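PDB 6R3W: UPF0678 fatty acid-binding protein-like protein ERS007657_00996 from Mycobacterium tuberculosis, which binds heme b in a cleft of its beta-barrel and probably isomerises peroxynitrite to nitrate, which would help detoxify reactive nitrogen and oxygen species. Local coordinates for residues 137-143 and 156-162. Sequence-based numbering, arbitrary orientation.
Sequences DELSYSL and LAAVLHR. With HEM (protoporphyrin IX containing Fe), chain B.
Two antiparallel strands of the nitrobindin heme-binding beta-barrel pair at 138-143 and 156-162, their axes 4.6 Å apart. L139/L160, Y141/A158 and L143/L156 are the hydrogen-bonded pairs, each closed by two N-H...O=C bonds; L160 N to L139 O, at 2.7 Å, is nearly straight. Their side chains share the buried face. There Y141 leans across to A158: with CG between backbone N and carbonyl carbon (chi1 69°), the ring lies with one face over A158 N and its CE2 3.6 Å from A158 CB. At the heme end, L143 and L156 run side by side, CD1 to CD1 4.1 Å. Both methyls of L156 press on the porphyrin face opposite the iron-bound water, CD1 3.5 Å from CHC and CD2 3.5 Å from C3B, which places this strand end in the heme pocket. On the sheet's other face, water 1 links E138 OE1 to H161 NE2. At the far end R162 N donates to D137 O, and a salt bridge joins R162 NE to D137 OD1, 2.8 Å; OD1 is 8° out of the guanidinium plane, while NE approaches 50° out of the carboxylate plane. R162 NH2 also bonds P14 O and G136 O. Strand 125-135 flanks 138-143, with Y132 stacked on Y141, while strand 17-25 bonds to A157 and V159, closing the barrel; Y141 OH is hydrogen-bonded to E37 OE1 and Y35 OH of strand 33-42.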
# COMPACT_ATOMS: atom_id res chain seq x y z
N ASP A 137 7.80 5.21 14.57
CA ASP A 137 6.41 5.71 14.45
C ASP A 137 6.20 6.42 13.11
O ASP A 137 5.17 7.09 12.97
CB ASP A 137 6.08 6.65 15.60
CG ASP A 137 5.92 5.97 16.94
OD1 ASP A 137 5.88 4.72 16.98
OD2 ASP A 137 5.88 6.69 17.95
N GLU A 138 7.08 6.21 12.14
CA GLU A 138 6.97 6.80 10.79
C GLU A 138 6.77 5.68 9.77
O GLU A 138 7.65 4.81 9.67
CB GLU A 138 8.23 7.61 10.49
CG GLU A 138 8.22 8.28 9.13
CD GLU A 138 9.61 8.69 8.66
OE1 GLU A 138 9.94 9.86 8.80
OE2 GLU A 138 10.41 7.77 8.36
N LEU A 139 5.75 5.80 8.94
CA LEU A 139 5.54 4.88 7.81
C LEU A 139 5.63 5.68 6.53
O LEU A 139 4.90 6.66 6.39
CB LEU A 139 4.17 4.21 7.95
CG LEU A 139 3.83 3.17 6.88
CD1 LEU A 139 2.72 2.26 7.39
CD2 LEU A 139 3.43 3.80 5.55
N SER A 140 6.58 5.34 5.67
CA SER A 140 6.69 6.05 4.38
C SER A 140 6.60 5.05 3.22
O SER A 140 7.00 3.90 3.38
CB SER A 140 7.93 6.88 4.34
OG SER A 140 9.09 6.10 4.50
N TYR A 141 6.18 5.51 2.07
CA TYR A 141 6.14 4.62 0.91
C TYR A 141 6.27 5.42 -0.36
O TYR A 141 5.95 6.63 -0.41
CB TYR A 141 4.86 3.79 0.90
CG TYR A 141 3.59 4.57 0.64
CD1 TYR A 141 3.21 4.92 -0.65
CD2 TYR A 141 2.78 4.97 1.69
CE1 TYR A 141 2.06 5.66 -0.88
CE2 TYR A 141 1.63 5.70 1.48
CZ TYR A 141 1.26 6.04 0.18
OH TYR A 141 0.13 6.76 -0.07
N SER A 142 6.64 4.71 -1.40
CA SER A 142 6.44 5.14 -2.79
C SER A 142 5.75 4.05 -3.58
O SER A 142 5.97 2.84 -3.29
CB SER A 142 7.73 5.58 -3.45
OG SER A 142 8.56 4.47 -3.75
N LEU A 143 4.93 4.46 -4.53
CA LEU A 143 4.22 3.55 -5.44
C LEU A 143 4.56 3.95 -6.85
O LEU A 143 4.40 5.13 -7.21
CB LEU A 143 2.72 3.57 -5.16
CG LEU A 143 1.87 2.69 -6.06
CD1 LEU A 143 0.64 2.19 -5.31
CD2 LEU A 143 1.46 3.42 -7.33
N LEU A 156 2.78 7.86 -6.67
CA LEU A 156 2.49 8.34 -5.30
C LEU A 156 3.75 8.28 -4.45
O LEU A 156 4.51 7.30 -4.58
CB LEU A 156 1.43 7.46 -4.63
CG LEU A 156 0.14 7.21 -5.40
CD1 LEU A 156 -0.61 6.06 -4.74
CD2 LEU A 156 -0.74 8.45 -5.47
N ALA A 157 3.75 9.08 -3.40
CA ALA A 157 4.57 8.78 -2.20
C ALA A 157 3.99 9.55 -1.02
O ALA A 157 3.46 10.65 -1.22
CB ALA A 157 6.01 9.12 -2.45
N ALA A 158 4.10 8.99 0.17
CA ALA A 158 3.52 9.64 1.37
C ALA A 158 4.32 9.30 2.60
O ALA A 158 5.09 8.33 2.60
CB ALA A 158 2.08 9.23 1.55
N VAL A 159 4.11 10.10 3.63
CA VAL A 159 4.66 9.86 4.97
C VAL A 159 3.51 9.93 5.97
O VAL A 159 2.80 10.95 6.03
CB VAL A 159 5.76 10.87 5.33
CG1 VAL A 159 6.39 10.54 6.69
CG2 VAL A 159 6.82 10.95 4.25
N LEU A 160 3.35 8.86 6.74
CA LEU A 160 2.30 8.74 7.77
C LEU A 160 2.97 8.59 9.13
O LEU A 160 4.10 8.09 9.21
CB LEU A 160 1.40 7.53 7.49
CG LEU A 160 0.96 7.28 6.04
CD1 LEU A 160 0.04 6.08 5.97
CD2 LEU A 160 0.26 8.50 5.45
N HIS A 161 2.22 8.90 10.18
CA HIS A 161 2.73 8.77 11.55
C HIS A 161 1.74 7.98 12.39
O HIS A 161 0.51 8.13 12.21
CB HIS A 161 3.03 10.15 12.15
CG HIS A 161 4.14 10.88 11.44
ND1 HIS A 161 3.90 11.66 10.33
CD2 HIS A 161 5.48 10.70 11.48
CE1 HIS A 161 5.04 12.07 9.83
NE2 HIS A 161 6.03 11.50 10.52
N ARG A 162 2.27 7.18 13.29
CA ARG A 162 1.45 6.34 14.19
C ARG A 162 0.57 7.25 15.05
O ARG A 162 1.10 8.16 15.69
CB ARG A 162 2.36 5.47 15.05
CG ARG A 162 1.62 4.42 15.86
CD ARG A 162 2.53 3.70 16.83
NE ARG A 162 3.70 3.08 16.19
CZ ARG A 162 3.69 1.93 15.51
NH1 ARG A 162 2.58 1.22 15.45
NH2 ARG A 162 4.80 1.48 14.96
CHA HEM B . -5.00 9.32 -11.69
CHB HEM B . -4.94 10.16 -6.96
CHC HEM B . -3.73 5.52 -6.11
CHD HEM B . -4.28 4.59 -10.85
C1A HEM B . -5.09 9.94 -10.47
C2A HEM B . -5.51 11.30 -10.28
C3A HEM B . -5.50 11.52 -8.94
C4A HEM B . -5.06 10.32 -8.32
CMA HEM B . -5.91 12.78 -8.24
CAA HEM B . -5.90 12.27 -11.36
CBA HEM B . -7.40 12.54 -11.33
CGA HEM B . -8.16 11.29 -11.60
O1A HEM B . -8.98 10.87 -10.76
O2A HEM B . -8.01 10.69 -12.69
C1B HEM B . -4.54 8.97 -6.32
C2B HEM B . -4.43 8.83 -4.91
C3B HEM B . -4.04 7.53 -4.65
C4B HEM B . -4.00 6.86 -5.96
CMB HEM B . -4.68 9.91 -3.89
CAB HEM B . -3.71 6.86 -3.37
CBB HEM B . -3.18 7.52 -2.36
C1C HEM B . -3.82 4.85 -7.34
C2C HEM B . -3.64 3.46 -7.52
C3C HEM B . -3.87 3.19 -8.85
C4C HEM B . -4.08 4.45 -9.50
CMC HEM B . -3.28 2.50 -6.43
CAC HEM B . -3.94 1.89 -9.54
CBC HEM B . -4.59 0.84 -9.01
C1D HEM B . -4.46 5.82 -11.47
C2D HEM B . -4.65 5.97 -12.92
C3D HEM B . -4.86 7.26 -13.15
C4D HEM B . -4.77 7.95 -11.84
CMD HEM B . -4.69 4.85 -13.93
CAD HEM B . -5.50 7.81 -14.39
CBD HEM B . -4.49 8.31 -15.32
CGD HEM B . -5.17 8.80 -16.61
O1D HEM B . -6.41 9.02 -16.79
O2D HEM B . -4.45 8.96 -17.49
NA HEM B . -4.84 9.36 -9.23
NB HEM B . -4.29 7.78 -6.90
NC HEM B . -4.05 5.44 -8.55
ND HEM B . -4.55 7.04 -10.85
FE HEM B . -4.36 7.43 -8.94
O HOH W 1 8.60 12.14 9.55
O HOH W 2 -6.45 7.01 -8.69